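PDB 3Q9T: choline dehydrogenase and related flavoproteins from Aspergillus oryzae, which oxidises formate as a member of the glucose-methanol-choline oxidoreductase family, carrying 8-formyl-FAD at its catalytic site. Local coordinates for residues C398-F404 with H416-V420; Q405-P411 with E484-E488. One frame throughout, in Å; residues are numbered along the deposited sequence.

Interaction 1. Residues C398-F404 with H416-V420; sequences CMFGTAF and HLTVV
Met399 and His416 come within 4.8 Å, CA to CA, where the chain has just left strand 392-397 and begins to part from strand 415-423. Those two strands form an antiparallel beta-hairpin with a long connecting loop, part of the large mixed sheet, and residues 398-404 are the first part of that loop. The parting is gradual: Met399 CA still leans on His416 O at 3.2 Å in a CA-H...O contact, although no regular ladder continues. Two residues along the strand, Thr418 takes over with its side chain. Its OG1 lies beside its own backbone N (chi1 -56°) and donates to Met399 O at 2.7 Å, with a C=O...OG1 angle of 132° and somewhat tilted from the carbonyl plane. Gly401 N also lies 2.9 Å from Thr418 OG1. From Gly401 the chain makes a short 3-10 turn through Thr402 and Ala403, closed by Phe404 N donating to Gly401 O, which brings Phe404 back over the strand. Outside the pair, Asp323 grips both segments, OD2 on Phe400 N and OD1 on His416 N. The far end is apolar and close to the cofactor: the Phe404 side chain is about 7 Å from the bound 8-formyl-FAD and packs near Tyr98, an FAD-binding residue. Thr418 CG2 touches Phe404 CB at 3.9 Å. Beyond it the phenyl ring of Phe404 lies across Val420, whose CG2 sits over the centre of one ring face, 3.5 Å from the centroid and 9° off the normal, a CH-pi contact.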
ATOM      1  N   CYS A 398      -0.557  -3.167 -27.623  1.00 25.01           N
ATOM      2  CA  CYS A 398      -0.600  -2.035 -28.550  1.00 20.88           C
ATOM      3  C   CYS A 398      -1.676  -1.019 -28.224  1.00 21.99           C
ATOM      4  O   CYS A 398      -2.404  -0.578 -29.112  1.00 19.52           O
ATOM      5  CB  CYS A 398      -0.734  -2.504 -30.013  1.00 22.52           C
ATOM      6  SG  CYS A 398      -2.136  -3.569 -30.336  1.00 21.98           S
ATOM      7  N   MET A 399      -1.772  -0.649 -26.950  1.00 22.97           N
ATOM      8  CA  MET A 399      -2.551   0.519 -26.537  1.00 19.66           C
ATOM      9  C   MET A 399      -2.324   0.748 -25.049  1.00 20.99           C
ATOM     10  O   MET A 399      -1.712  -0.088 -24.383  1.00 20.28           O
ATOM     11  CB  MET A 399      -4.046   0.365 -26.869  1.00 24.80           C
ATOM     12  CG  MET A 399      -4.893  -0.336 -25.828  1.00 31.86           C
ATOM     13  SD  MET A 399      -6.681  -0.323 -26.188  1.00 32.14           S
ATOM     14  CE  MET A 399      -6.850   1.204 -27.039  1.00 30.43           C
ATOM     15  N   PHE A 400      -2.781   1.877 -24.523  1.00 20.32           N
ATOM     16  CA  PHE A 400      -2.699   2.071 -23.083  1.00 23.01           C
ATOM     17  C   PHE A 400      -3.535   0.998 -22.400  1.00 20.87           C
ATOM     18  O   PHE A 400      -4.692   0.807 -22.758  1.00 21.90           O
ATOM     19  CB  PHE A 400      -3.217   3.444 -22.664  1.00 21.17           C
ATOM     20  CG  PHE A 400      -3.055   3.715 -21.194  1.00 19.43           C
ATOM     21  CD1 PHE A 400      -1.877   4.245 -20.703  1.00 16.71           C
ATOM     22  CD2 PHE A 400      -4.068   3.418 -20.305  1.00 18.67           C
ATOM     23  CE1 PHE A 400      -1.712   4.507 -19.353  1.00 16.96           C
ATOM     24  CE2 PHE A 400      -3.915   3.679 -18.937  1.00 20.99           C
ATOM     25  CZ  PHE A 400      -2.731   4.222 -18.466  1.00 18.61           C
ATOM     26  N   GLY A 401      -2.955   0.304 -21.422  1.00 20.24           N
ATOM     27  CA  GLY A 401      -3.669  -0.749 -20.719  1.00 19.24           C
ATOM     28  C   GLY A 401      -3.879  -0.473 -19.235  1.00 19.44           C
ATOM     29  O   GLY A 401      -2.930  -0.545 -18.442  1.00 19.18           O
ATOM     30  N   THR A 402      -5.127  -0.185 -18.860  1.00 17.13           N
ATOM     31  CA  THR A 402      -5.466   0.135 -17.477  1.00 22.43           C
ATOM     32  C   THR A 402      -5.081  -1.000 -16.561  1.00 19.82           C
ATOM     33  O   THR A 402      -4.724  -0.754 -15.423  1.00 19.50           O
ATOM     34  CB  THR A 402      -6.968   0.395 -17.282  1.00 20.29           C
ATOM     35  OG1 THR A 402      -7.708  -0.642 -17.936  1.00 27.52           O
ATOM     36  CG2 THR A 402      -7.359   1.751 -17.876  1.00 21.47           C
ATOM     37  N   ALA A 403      -5.168  -2.240 -17.056  1.00 18.86           N
ATOM     38  CA  ALA A 403      -4.838  -3.412 -16.239  1.00 21.76           C
ATOM     39  C   ALA A 403      -3.380  -3.428 -15.791  1.00 18.88           C
ATOM     40  O   ALA A 403      -3.014  -4.176 -14.883  1.00 20.18           O
ATOM     41  CB  ALA A 403      -5.171  -4.708 -16.981  1.00 21.25           C
ATOM     42  N   PHE A 404      -2.546  -2.615 -16.435  1.00 18.04           N
ATOM     43  CA  PHE A 404      -1.113  -2.620 -16.152  1.00 15.11           C
ATOM     44  C   PHE A 404      -0.586  -1.267 -15.689  1.00 17.42           C
ATOM     45  O   PHE A 404       0.607  -1.013 -15.767  1.00 19.75           O
ATOM     46  CB  PHE A 404      -0.339  -3.061 -17.387  1.00 18.36           C
ATOM     47  CG  PHE A 404      -0.660  -4.454 -17.833  1.00 20.50           C
ATOM     48  CD1 PHE A 404      -0.132  -5.545 -17.162  1.00 16.68           C
ATOM     49  CD2 PHE A 404      -1.493  -4.675 -18.927  1.00 20.80           C
ATOM     50  CE1 PHE A 404      -0.416  -6.831 -17.569  1.00 18.38           C
ATOM     51  CE2 PHE A 404      -1.775  -5.982 -19.352  1.00 22.48           C
ATOM     52  CZ  PHE A 404      -1.230  -7.053 -18.661  1.00 15.82           C
ATOM     53  N   HIS A 416      -0.734   4.833 -27.505  1.00 19.28           N
ATOM     54  CA  HIS A 416       0.303   4.364 -26.601  1.00 20.83           C
ATOM     55  C   HIS A 416       0.689   2.918 -26.842  1.00 23.71           C
ATOM     56  O   HIS A 416      -0.032   2.168 -27.494  1.00 19.07           O
ATOM     57  CB  HIS A 416      -0.159   4.554 -25.162  1.00 17.27           C
ATOM     58  CG  HIS A 416      -0.484   5.978 -24.835  1.00 19.33           C
ATOM     59  ND1 HIS A 416      -1.662   6.579 -25.229  1.00 18.41           N
ATOM     60  CD2 HIS A 416       0.235   6.934 -24.198  1.00 17.72           C
ATOM     61  CE1 HIS A 416      -1.664   7.837 -24.825  1.00 21.56           C
ATOM     62  NE2 HIS A 416      -0.526   8.078 -24.197  1.00 23.79           N
ATOM     63  N   LEU A 417       1.852   2.546 -26.328  1.00 23.48           N
ATOM     64  CA  LEU A 417       2.239   1.154 -26.213  1.00 18.77           C
ATOM     65  C   LEU A 417       2.374   0.861 -24.717  1.00 22.63           C
ATOM     66  O   LEU A 417       2.928   1.663 -23.975  1.00 22.96           O
ATOM     67  CB  LEU A 417       3.565   0.921 -26.934  1.00 18.99           C
ATOM     68  CG  LEU A 417       4.369  -0.336 -26.579  1.00 20.07           C
ATOM     69  CD1 LEU A 417       3.714  -1.600 -27.116  1.00 14.27           C
ATOM     70  CD2 LEU A 417       5.784  -0.213 -27.111  1.00 19.71           C
ATOM     71  N   THR A 418       1.851  -0.271 -24.264  1.00 21.84           N
ATOM     72  CA  THR A 418       2.071  -0.696 -22.885  1.00 19.19           C
ATOM     73  C   THR A 418       2.967  -1.937 -22.873  1.00 23.71           C
ATOM     74  O   THR A 418       2.551  -3.009 -23.311  1.00 24.50           O
ATOM     75  CB  THR A 418       0.747  -1.013 -22.152  1.00 16.18           C
ATOM     76  OG1 THR A 418      -0.127   0.122 -22.199  1.00 18.26           O
ATOM     77  CG2 THR A 418       1.014  -1.393 -20.689  1.00 16.94           C
ATOM     78  N   VAL A 419       4.197  -1.783 -22.392  1.00 19.52           N
ATOM     79  CA  VAL A 419       5.139  -2.897 -22.335  1.00 18.08           C
ATOM     80  C   VAL A 419       5.070  -3.541 -20.962  1.00 21.30           C
ATOM     81  O   VAL A 419       5.333  -2.892 -19.946  1.00 24.34           O
ATOM     82  CB  VAL A 419       6.607  -2.440 -22.563  1.00 24.83           C
ATOM     83  CG1 VAL A 419       7.560  -3.612 -22.403  1.00 20.26           C
ATOM     84  CG2 VAL A 419       6.772  -1.804 -23.921  1.00 18.11           C
ATOM     85  N   VAL A 420       4.715  -4.818 -20.920  1.00 22.80           N
ATOM     86  CA  VAL A 420       4.670  -5.526 -19.658  1.00 21.50           C
ATOM     87  C   VAL A 420       6.001  -6.266 -19.451  1.00 20.59           C
ATOM     88  O   VAL A 420       6.304  -7.233 -20.155  1.00 19.27           O
ATOM     89  CB  VAL A 420       3.466  -6.497 -19.601  1.00 22.77           C
ATOM     90  CG1 VAL A 420       3.365  -7.121 -18.239  1.00 18.66           C
ATOM     91  CG2 VAL A 420       2.173  -5.756 -19.930  1.00 20.84           C
TER

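Interaction 2. Residues Q405-P411 with E484-E488; sequences QWHFPTP and EYPWE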
ATOM      1  N   GLN A 405      -1.484  -0.407 -15.218  1.00 19.00           N
ATOM      2  CA  GLN A 405      -1.144   0.954 -14.805  1.00 24.49           C
ATOM      3  C   GLN A 405      -2.079   1.311 -13.666  1.00 20.61           C
ATOM      4  O   GLN A 405      -3.026   2.086 -13.825  1.00 19.20           O
ATOM      5  CB  GLN A 405      -1.350   1.949 -15.951  1.00 20.06           C
ATOM      6  CG  GLN A 405      -0.368   1.828 -17.093  1.00 20.96           C
ATOM      7  CD  GLN A 405       1.025   2.312 -16.741  1.00 24.46           C
ATOM      8  OE1 GLN A 405       1.377   3.443 -17.042  1.00 20.42           O
ATOM      9  NE2 GLN A 405       1.827   1.453 -16.118  1.00 17.39           N
ATOM     10  N   TRP A 406      -1.817   0.724 -12.513  1.00 18.79           N
ATOM     11  CA  TRP A 406      -2.792   0.733 -11.432  1.00 16.02           C
ATOM     12  C   TRP A 406      -2.892   2.095 -10.749  1.00 21.50           C
ATOM     13  O   TRP A 406      -3.884   2.380 -10.094  1.00 19.69           O
ATOM     14  CB  TRP A 406      -2.442  -0.344 -10.406  1.00 15.03           C
ATOM     15  CG  TRP A 406      -2.652  -1.734 -10.885  1.00 19.80           C
ATOM     16  CD1 TRP A 406      -3.136  -2.130 -12.104  1.00 18.87           C
ATOM     17  CD2 TRP A 406      -2.402  -2.928 -10.147  1.00 20.39           C
ATOM     18  NE1 TRP A 406      -3.195  -3.496 -12.165  1.00 21.89           N
ATOM     19  CE2 TRP A 406      -2.751  -4.011 -10.978  1.00 17.55           C
ATOM     20  CE3 TRP A 406      -1.918  -3.187  -8.861  1.00 24.76           C
ATOM     21  CZ2 TRP A 406      -2.631  -5.329 -10.568  1.00 16.24           C
ATOM     22  CZ3 TRP A 406      -1.797  -4.499  -8.456  1.00 28.32           C
ATOM     23  CH2 TRP A 406      -2.159  -5.554  -9.307  1.00 18.30           C
ATOM     24  N   HIS A 407      -1.875   2.942 -10.889  1.00 16.84           N
ATOM     25  CA  HIS A 407      -1.925   4.222 -10.173  1.00 21.12           C
ATOM     26  C   HIS A 407      -1.892   5.458 -11.042  1.00 21.12           C
ATOM     27  O   HIS A 407      -1.911   6.557 -10.513  1.00 19.90           O
ATOM     28  CB  HIS A 407      -0.844   4.297  -9.083  1.00 14.01           C
ATOM     29  CG  HIS A 407      -1.067   3.327  -7.968  1.00 23.26           C
ATOM     30  ND1 HIS A 407      -1.923   3.582  -6.918  1.00 23.03           N
ATOM     31  CD2 HIS A 407      -0.583   2.077  -7.763  1.00 21.37           C
ATOM     32  CE1 HIS A 407      -1.933   2.544  -6.098  1.00 21.13           C
ATOM     33  NE2 HIS A 407      -1.135   1.615  -6.592  1.00 16.78           N
ATOM     34  N   PHE A 408      -1.851   5.275 -12.367  1.00 24.23           N
ATOM     35  CA  PHE A 408      -1.787   6.396 -13.308  1.00 23.88           C
ATOM     36  C   PHE A 408      -3.092   6.563 -14.055  1.00 20.89           C
ATOM     37  O   PHE A 408      -3.703   5.587 -14.468  1.00 26.94           O
ATOM     38  CB  PHE A 408      -0.664   6.205 -14.317  1.00 16.05           C
ATOM     39  CG  PHE A 408       0.659   5.847 -13.691  1.00 20.28           C
ATOM     40  CD1 PHE A 408       1.014   6.354 -12.449  1.00 20.04           C
ATOM     41  CD2 PHE A 408       1.545   4.987 -14.344  1.00 17.03           C
ATOM     42  CE1 PHE A 408       2.250   6.027 -11.876  1.00 20.30           C
ATOM     43  CE2 PHE A 408       2.766   4.647 -13.778  1.00 18.49           C
ATOM     44  CZ  PHE A 408       3.121   5.174 -12.541  1.00 18.57           C
ATOM     45  N   PRO A 409      -3.529   7.811 -14.232  1.00 22.48           N
ATOM     46  CA  PRO A 409      -4.770   7.978 -14.988  1.00 26.29           C
ATOM     47  C   PRO A 409      -4.590   7.559 -16.445  1.00 26.69           C
ATOM     48  O   PRO A 409      -3.467   7.417 -16.950  1.00 21.85           O
ATOM     49  CB  PRO A 409      -5.071   9.479 -14.871  1.00 27.80           C
ATOM     50  CG  PRO A 409      -3.787  10.117 -14.476  1.00 25.52           C
ATOM     51  CD  PRO A 409      -2.967   9.084 -13.754  1.00 20.20           C
ATOM     52  N   THR A 410      -5.708   7.340 -17.117  1.00 24.50           N
ATOM     53  CA  THR A 410      -5.675   7.061 -18.538  1.00 25.52           C
ATOM     54  C   THR A 410      -5.414   8.358 -19.280  1.00 28.68           C
ATOM     55  O   THR A 410      -6.133   9.343 -19.077  1.00 34.67           O
ATOM     56  CB  THR A 410      -6.999   6.476 -19.009  1.00 26.89           C
ATOM     57  OG1 THR A 410      -7.248   5.248 -18.305  1.00 27.50           O
ATOM     58  CG2 THR A 410      -6.945   6.217 -20.507  1.00 25.98           C
ATOM     59  N   PRO A 411      -4.381   8.378 -20.137  1.00 24.03           N
ATOM     60  CA  PRO A 411      -4.120   9.622 -20.865  1.00 24.46           C
ATOM     61  C   PRO A 411      -5.333  10.011 -21.714  1.00 27.84           C
ATOM     62  O   PRO A 411      -6.045   9.138 -22.201  1.00 28.28           O
ATOM     63  CB  PRO A 411      -2.916   9.278 -21.757  1.00 21.13           C
ATOM     64  CG  PRO A 411      -2.299   8.064 -21.137  1.00 22.84           C
ATOM     65  CD  PRO A 411      -3.436   7.305 -20.504  1.00 23.02           C
ATOM     66  N   GLU A 484       7.533   9.182 -22.729  1.00 23.50           N
ATOM     67  CA  GLU A 484       7.307   8.222 -21.652  1.00 18.63           C
ATOM     68  C   GLU A 484       6.121   8.712 -20.838  1.00 19.61           C
ATOM     69  O   GLU A 484       6.004   9.898 -20.565  1.00 21.59           O
ATOM     70  CB  GLU A 484       8.523   8.137 -20.718  1.00 19.20           C
ATOM     71  CG  GLU A 484       9.834   7.689 -21.367  1.00 23.22           C
ATOM     72  CD  GLU A 484      10.949   7.473 -20.337  1.00 30.91           C
ATOM     73  OE1 GLU A 484      10.765   6.646 -19.409  1.00 24.95           O
ATOM     74  OE2 GLU A 484      12.002   8.144 -20.444  1.00 34.51           O
ATOM     75  N   TYR A 485       5.241   7.802 -20.447  1.00 18.64           N
ATOM     76  CA  TYR A 485       4.123   8.166 -19.603  1.00 15.27           C
ATOM     77  C   TYR A 485       4.247   7.370 -18.320  1.00 20.00           C
ATOM     78  O   TYR A 485       4.550   6.182 -18.364  1.00 19.63           O
ATOM     79  CB  TYR A 485       2.814   7.847 -20.307  1.00 18.76           C
ATOM     80  CG  TYR A 485       1.604   8.196 -19.486  1.00 19.42           C
ATOM     81  CD1 TYR A 485       1.108   9.494 -19.458  1.00 20.83           C
ATOM     82  CD2 TYR A 485       0.958   7.228 -18.731  1.00 22.13           C
ATOM     83  CE1 TYR A 485       0.004   9.812 -18.698  1.00 23.84           C
ATOM     84  CE2 TYR A 485      -0.146   7.534 -17.973  1.00 22.36           C
ATOM     85  CZ  TYR A 485      -0.623   8.826 -17.959  1.00 21.54           C
ATOM     86  OH  TYR A 485      -1.727   9.120 -17.189  1.00 29.23           O
ATOM     87  N   PRO A 486       4.023   8.014 -17.164  1.00 20.73           N
ATOM     88  CA  PRO A 486       3.656   9.421 -16.977  1.00 23.04           C
ATOM     89  C   PRO A 486       4.845  10.334 -16.684  1.00 18.04           C
ATOM     90  O   PRO A 486       4.646  11.538 -16.533  1.00 19.79           O
ATOM     91  CB  PRO A 486       2.764   9.370 -15.744  1.00 17.76           C
ATOM     92  CG  PRO A 486       3.396   8.286 -14.912  1.00 19.61           C
ATOM     93  CD  PRO A 486       3.909   7.253 -15.908  1.00 19.61           C
ATOM     94  N   TRP A 487       6.039   9.771 -16.559  1.00 23.17           N
ATOM     95  CA  TRP A 487       7.268  10.554 -16.426  1.00 18.05           C
ATOM     96  C   TRP A 487       8.376   9.622 -16.846  1.00 20.71           C
ATOM     97  O   TRP A 487       8.093   8.510 -17.276  1.00 20.33           O
ATOM     98  CB  TRP A 487       7.485  11.039 -14.987  1.00 22.23           C
ATOM     99  CG  TRP A 487       7.279   9.967 -13.971  1.00 22.79           C
ATOM    100  CD1 TRP A 487       8.088   8.898 -13.734  1.00 21.23           C
ATOM    101  CD2 TRP A 487       6.188   9.857 -13.052  1.00 17.96           C
ATOM    102  NE1 TRP A 487       7.567   8.127 -12.727  1.00 15.43           N
ATOM    103  CE2 TRP A 487       6.403   8.693 -12.288  1.00 20.09           C
ATOM    104  CE3 TRP A 487       5.052  10.625 -12.804  1.00 20.14           C
ATOM    105  CZ2 TRP A 487       5.512   8.272 -11.285  1.00 19.75           C
ATOM    106  CZ3 TRP A 487       4.173  10.210 -11.811  1.00 26.47           C
ATOM    107  CH2 TRP A 487       4.412   9.044 -11.063  1.00 21.77           C
ATOM    108  N   GLU A 488       9.624  10.062 -16.723  1.00 17.88           N
ATOM    109  CA  GLU A 488      10.754   9.306 -17.242  1.00 24.55           C
ATOM    110  C   GLU A 488      11.155   8.178 -16.307  1.00 27.72           C
ATOM    111  O   GLU A 488      11.226   8.368 -15.092  1.00 20.77           O
ATOM    112  CB  GLU A 488      11.967  10.218 -17.437  1.00 24.17           C
ATOM    113  CG  GLU A 488      11.741  11.390 -18.366  1.00 43.22           C
ATOM    114  CD  GLU A 488      12.654  12.566 -18.026  1.00 72.45           C
ATOM    115  OE1 GLU A 488      13.814  12.584 -18.510  1.00 59.89           O
ATOM    116  OE2 GLU A 488      12.210  13.461 -17.261  1.00 63.07           O
TER
HETATM  117  O   HOH W   1       3.952   3.864 -17.346  1.00 15.83           O
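Tyr485 lies with its ring between two prolines. Pro411 CG comes over one face, 3.7 Å from the centroid, and Pro486, its own neighbour, covers the opposite face with CB. The ring reaches across because CG is anti to the backbone N (chi1 180°), carrying OH to Pro409, whose carbonyl oxygen lies at the ring edge, near its plane. OH donates to Pro409 O there; the modelled 2.4 Å is very short, and the exact length is doubtful. Pro486 follows a cis peptide bond, and its pyrrolidine ring also faces Phe408: Pro486 CG stands over the centre of that ring, 3.6 Å from the centroid and 3° off the normal, a CH-pi contact. This aromatic and cis-proline cluster pins the hairpin loop between strands 392-397 and 415-423 to the region of strand 481-485, which pairs antiparallel with strand 308-316 in the same sheet. Trp487 extends the cluster, its CH2 touching Phe408 CE1 at 3.8 Å; their six-membered rings meet obliquely, planes inclined by 71°. A water donates to Gln405 OE1 and to Tyr485 O, 2.6 Å from each. The second subunit packs against this region: Trp487 lies on its Pro409, Pro409 here on its Trp487, and His407 ND1 is hydrogen-bonded to OD2 of its Asp503.

How the interactions relate
The two contacts use successive parts of one long loop, 398-404 and 405-411, and both tie it to the same mixed sheet. Interaction 1 is wholly buried, joins the loop to the strand that follows it, and has its aromatic end near the cofactor. Interaction 2 is a surface contact, with the Gln405 side chain about 14 Å from the cofactor; it joins the loop to a segment distant in sequence and borders the second subunit. Interaction 1 relies on one threonine hydroxyl bond and one aromatic-methyl contact, interaction 2 on several rings, prolines, a tyrosine hydroxyl and a bridging water. They meet directly, Phe400 CD1 lying 3.4 Å from Pro411 CD and His416 NE2 packing on Pro411 CG.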